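Long-range contact in polysialic acid O-acetyltransferase (Escherichia coli, PDB 3JQY), which transfers acetyl groups from acetyl-CoA to the sialic acid residues of the capsular polysialic acid of Escherichia coli: residues A116-I129 against M134-G146. Residues are numbered along the deposited sequence; the frame is centred on the assembly and turned at random.
Sequences AGFEVVTDKCNVTI and MIARDVILRASDG
Strands 119-121 and 139-142 run parallel, their axes 4.8 Å apart and 6° off exact alignment, as successive coils of a left-handed beta-helix stack. The amides of Glu119 and Val121 donate hydrogen bonds to the carbonyls of Val139 and Leu141, and those of Leu141 and Ala143 return to Glu119 O and Val121 O. At the preceding corner Asp138 N hydrogen-bonds to Ala116 O at 2.8 Å. Gly117 suits this turn: its phi is positive, and a beta carbon would collide with Asp138 OD1.

Leu141 points into the core of the coil, where its branched apolar end can touch three side chains together. Its CD1 lies 3.6 Å from Val127 CG1 and also meets Ile129 CD1. Leu141 CD1 is 4.0 Å from Phe118 CE1; with CG anti to the carbonyl carbon (chi1 -51°), the branch reaches all three. Ala143, with only a methyl, packs its CB 3.5 Å from Cys125 SG, while that sulfur accepts a hydrogen bond from Asp123 N.

On the outer face Glu119 lies alongside Ile140, its extended chain covering CG1 and CD1. Glu119 OE1 is 4.5 Å from Arg142 NH2, but no N-H points at the oxygen, which lies well out of the guanidinium plane; a water in that plane, at its edge, bridges the two, donating to OE1 and accepting from NH2. Shortening Glu119 to an alanine would probably uncover the side of Ile140 and leave the water without its acceptor and Arg142 without the nearby negative charge. Another water links Asp123 OD2 to Ser144 OG.

Beyond Ser144 the chain reaches Asp145, which probably helps bind acetyl-CoA, as in relatives, and forms a salt bridge with Lys180. Strands 97-101 and 176-178 continue this sheet before and after the pair. Within the coil, strand 164-166 packs Ile166 on Leu141 and Ile164 on Ala143; outside, Tyr192 of a second subunit packs on Ile140 and Arg142.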
# COMPACT_ATOMS: atom_id res chain seq x y z
N ALA B 116 -3.19 8.64 -11.47
CA ALA B 116 -1.84 8.11 -11.66
C ALA B 116 -1.66 6.80 -10.90
O ALA B 116 -2.22 6.62 -9.82
CB ALA B 116 -0.80 9.15 -11.22
N GLY B 117 -0.86 5.90 -11.45
CA GLY B 117 -0.57 4.65 -10.78
C GLY B 117 -1.52 3.54 -11.18
O GLY B 117 -1.47 2.44 -10.64
N PHE B 118 -2.40 3.83 -12.13
CA PHE B 118 -3.34 2.84 -12.67
C PHE B 118 -2.59 1.69 -13.33
O PHE B 118 -1.63 1.92 -14.07
CB PHE B 118 -4.23 3.54 -13.69
CG PHE B 118 -5.34 2.69 -14.24
CD1 PHE B 118 -6.32 2.17 -13.41
CD2 PHE B 118 -5.44 2.48 -15.61
CE1 PHE B 118 -7.37 1.42 -13.94
CE2 PHE B 118 -6.47 1.73 -16.14
CZ PHE B 118 -7.44 1.20 -15.31
N GLU B 119 -3.01 0.45 -13.06
CA GLU B 119 -2.46 -0.72 -13.74
C GLU B 119 -3.57 -1.69 -14.12
O GLU B 119 -4.44 -1.98 -13.29
CB GLU B 119 -1.48 -1.50 -12.84
CG GLU B 119 -0.43 -0.69 -12.10
CD GLU B 119 0.39 -1.55 -11.14
OE1 GLU B 119 0.42 -2.79 -11.34
OE2 GLU B 119 0.99 -1.00 -10.18
N VAL B 120 -3.54 -2.19 -15.35
CA VAL B 120 -4.42 -3.29 -15.74
C VAL B 120 -3.60 -4.51 -16.14
O VAL B 120 -2.67 -4.40 -16.94
CB VAL B 120 -5.34 -2.91 -16.92
CG1 VAL B 120 -6.14 -4.13 -17.36
CG2 VAL B 120 -6.27 -1.78 -16.51
N VAL B 121 -3.94 -5.67 -15.57
CA VAL B 121 -3.26 -6.93 -15.86
C VAL B 121 -4.28 -7.92 -16.42
O VAL B 121 -5.33 -8.13 -15.82
CB VAL B 121 -2.68 -7.54 -14.56
CG1 VAL B 121 -1.90 -8.81 -14.87
CG2 VAL B 121 -1.82 -6.53 -13.82
N THR B 122 -3.98 -8.53 -17.56
CA THR B 122 -4.91 -9.48 -18.17
C THR B 122 -4.22 -10.76 -18.63
O THR B 122 -3.00 -10.86 -18.61
CB THR B 122 -5.58 -8.87 -19.42
OG1 THR B 122 -4.57 -8.52 -20.37
CG2 THR B 122 -6.39 -7.64 -19.07
N ASP B 123 -5.03 -11.72 -19.06
CA ASP B 123 -4.53 -12.91 -19.75
C ASP B 123 -5.71 -13.62 -20.40
O ASP B 123 -6.46 -14.34 -19.74
CB ASP B 123 -3.82 -13.85 -18.78
CG ASP B 123 -3.20 -15.06 -19.47
OD1 ASP B 123 -3.31 -15.17 -20.71
OD2 ASP B 123 -2.60 -15.90 -18.77
N LYS B 124 -5.88 -13.37 -21.70
CA LYS B 124 -7.02 -13.90 -22.45
C LYS B 124 -8.31 -13.67 -21.68
O LYS B 124 -9.10 -14.59 -21.47
CB LYS B 124 -6.84 -15.38 -22.77
CG LYS B 124 -7.87 -15.92 -23.76
CD LYS B 124 -7.49 -17.31 -24.30
CE LYS B 124 -6.85 -17.23 -25.68
NZ LYS B 124 -5.48 -16.64 -25.69
N CYS B 125 -8.52 -12.43 -21.26
CA CYS B 125 -9.74 -12.09 -20.54
C CYS B 125 -10.07 -10.61 -20.73
O CYS B 125 -9.41 -9.91 -21.50
CB CYS B 125 -9.62 -12.44 -19.05
SG CYS B 125 -8.39 -11.49 -18.14
N ASN B 126 -11.11 -10.14 -20.06
CA ASN B 126 -11.62 -8.80 -20.33
C ASN B 126 -11.63 -7.95 -19.08
O ASN B 126 -11.99 -8.43 -18.01
CB ASN B 126 -13.03 -8.88 -20.90
CG ASN B 126 -13.10 -9.75 -22.14
OD1 ASN B 126 -14.05 -10.51 -22.33
ND2 ASN B 126 -12.09 -9.65 -22.99
N VAL B 127 -11.21 -6.70 -19.22
CA VAL B 127 -11.36 -5.74 -18.14
C VAL B 127 -12.12 -4.55 -18.70
O VAL B 127 -11.73 -4.00 -19.72
CB VAL B 127 -10.00 -5.30 -17.56
CG1 VAL B 127 -10.20 -4.17 -16.57
CG2 VAL B 127 -9.31 -6.49 -16.88
N THR B 128 -13.22 -4.20 -18.05
CA THR B 128 -14.11 -3.16 -18.56
C THR B 128 -14.41 -2.15 -17.46
O THR B 128 -14.69 -2.53 -16.32
CB THR B 128 -15.44 -3.76 -19.03
OG1 THR B 128 -15.21 -4.59 -20.17
CG2 THR B 128 -16.42 -2.66 -19.39
N ILE B 129 -14.33 -0.87 -17.80
CA ILE B 129 -14.77 0.19 -16.89
C ILE B 129 -15.86 0.97 -17.60
O ILE B 129 -15.70 1.37 -18.75
CB ILE B 129 -13.62 1.16 -16.52
CG1 ILE B 129 -12.45 0.37 -15.91
CG2 ILE B 129 -14.12 2.23 -15.55
CD1 ILE B 129 -11.36 1.25 -15.35
N MET B 134 -15.15 7.32 -11.45
CA MET B 134 -14.08 8.08 -10.83
C MET B 134 -13.11 7.08 -10.21
O MET B 134 -13.40 6.49 -9.17
CB MET B 134 -14.63 9.03 -9.76
CG MET B 134 -13.57 9.90 -9.10
SD MET B 134 -14.29 11.25 -8.12
CE MET B 134 -15.05 10.33 -6.78
N ILE B 135 -11.99 6.87 -10.88
CA ILE B 135 -10.97 5.94 -10.41
C ILE B 135 -9.81 6.75 -9.83
O ILE B 135 -9.15 7.51 -10.54
CB ILE B 135 -10.45 5.05 -11.57
CG1 ILE B 135 -11.61 4.41 -12.34
CG2 ILE B 135 -9.46 4.02 -11.05
CD1 ILE B 135 -12.61 3.68 -11.47
N ALA B 136 -9.56 6.59 -8.53
CA ALA B 136 -8.53 7.37 -7.86
C ALA B 136 -7.13 6.85 -8.20
O ALA B 136 -6.98 5.95 -9.04
CB ALA B 136 -8.75 7.33 -6.35
N ARG B 137 -6.12 7.41 -7.55
CA ARG B 137 -4.75 7.03 -7.82
C ARG B 137 -4.44 5.63 -7.30
O ARG B 137 -5.08 5.16 -6.35
CB ARG B 137 -3.77 8.04 -7.21
CG ARG B 137 -3.88 9.41 -7.85
CD ARG B 137 -2.71 10.32 -7.47
NE ARG B 137 -2.70 11.54 -8.27
CZ ARG B 137 -1.63 12.29 -8.50
NH1 ARG B 137 -0.46 11.95 -7.98
NH2 ARG B 137 -1.72 13.38 -9.24
N ASP B 138 -3.46 4.99 -7.92
CA ASP B 138 -2.96 3.69 -7.47
C ASP B 138 -4.05 2.63 -7.41
O ASP B 138 -4.18 1.92 -6.41
CB ASP B 138 -2.26 3.82 -6.13
CG ASP B 138 -1.04 4.73 -6.20
OD1 ASP B 138 -0.36 4.72 -7.24
OD2 ASP B 138 -0.77 5.44 -5.21
N VAL B 139 -4.83 2.52 -8.48
CA VAL B 139 -5.82 1.47 -8.60
C VAL B 139 -5.32 0.40 -9.56
O VAL B 139 -4.97 0.70 -10.69
CB VAL B 139 -7.17 2.01 -9.09
CG1 VAL B 139 -8.12 0.86 -9.39
CG2 VAL B 139 -7.77 2.95 -8.04
N ILE B 140 -5.31 -0.85 -9.08
CA ILE B 140 -4.87 -1.99 -9.88
C ILE B 140 -6.05 -2.90 -10.19
O ILE B 140 -6.76 -3.34 -9.29
CB ILE B 140 -3.79 -2.81 -9.14
CG1 ILE B 140 -2.57 -1.94 -8.84
CG2 ILE B 140 -3.39 -4.03 -9.97
CD1 ILE B 140 -1.54 -2.62 -7.95
N LEU B 141 -6.28 -3.16 -11.47
CA LEU B 141 -7.27 -4.16 -11.87
C LEU B 141 -6.53 -5.41 -12.33
O LEU B 141 -5.97 -5.44 -13.43
CB LEU B 141 -8.19 -3.61 -12.97
CG LEU B 141 -8.82 -2.24 -12.69
CD1 LEU B 141 -9.74 -1.80 -13.84
CD2 LEU B 141 -9.58 -2.24 -11.36
N ARG B 142 -6.50 -6.43 -11.47
CA ARG B 142 -5.65 -7.61 -11.71
C ARG B 142 -6.48 -8.83 -12.08
O ARG B 142 -6.90 -9.59 -11.21
CB ARG B 142 -4.79 -7.90 -10.47
CG ARG B 142 -3.66 -8.89 -10.73
CD ARG B 142 -2.84 -9.20 -9.46
NE ARG B 142 -2.17 -8.02 -8.92
CZ ARG B 142 -1.06 -7.49 -9.41
NH1 ARG B 142 -0.47 -8.02 -10.48
NH2 ARG B 142 -0.52 -6.41 -8.84
N ALA B 143 -6.72 -9.02 -13.37
CA ALA B 143 -7.60 -10.09 -13.85
C ALA B 143 -6.88 -11.43 -14.01
O ALA B 143 -7.51 -12.45 -14.27
CB ALA B 143 -8.26 -9.69 -15.16
N SER B 144 -5.56 -11.40 -13.87
CA SER B 144 -4.74 -12.61 -13.94
C SER B 144 -3.78 -12.67 -12.75
O SER B 144 -3.21 -11.64 -12.36
CB SER B 144 -3.94 -12.63 -15.24
OG SER B 144 -2.96 -13.65 -15.21
N ASP B 145 -3.58 -13.87 -12.20
CA ASP B 145 -2.70 -14.06 -11.04
C ASP B 145 -1.22 -14.05 -11.41
O ASP B 145 -0.36 -13.85 -10.55
CB ASP B 145 -3.01 -15.39 -10.34
CG ASP B 145 -4.26 -15.34 -9.49
OD1 ASP B 145 -4.92 -14.27 -9.42
OD2 ASP B 145 -4.59 -16.38 -8.88
N GLY B 146 -0.92 -14.31 -12.68
CA GLY B 146 0.46 -14.27 -13.13
C GLY B 146 1.18 -15.61 -13.15
O GLY B 146 2.04 -15.84 -14.00
O HOH W 1 1.77 -4.52 -9.36
O HOH W 2 -3.63 -16.20 -15.85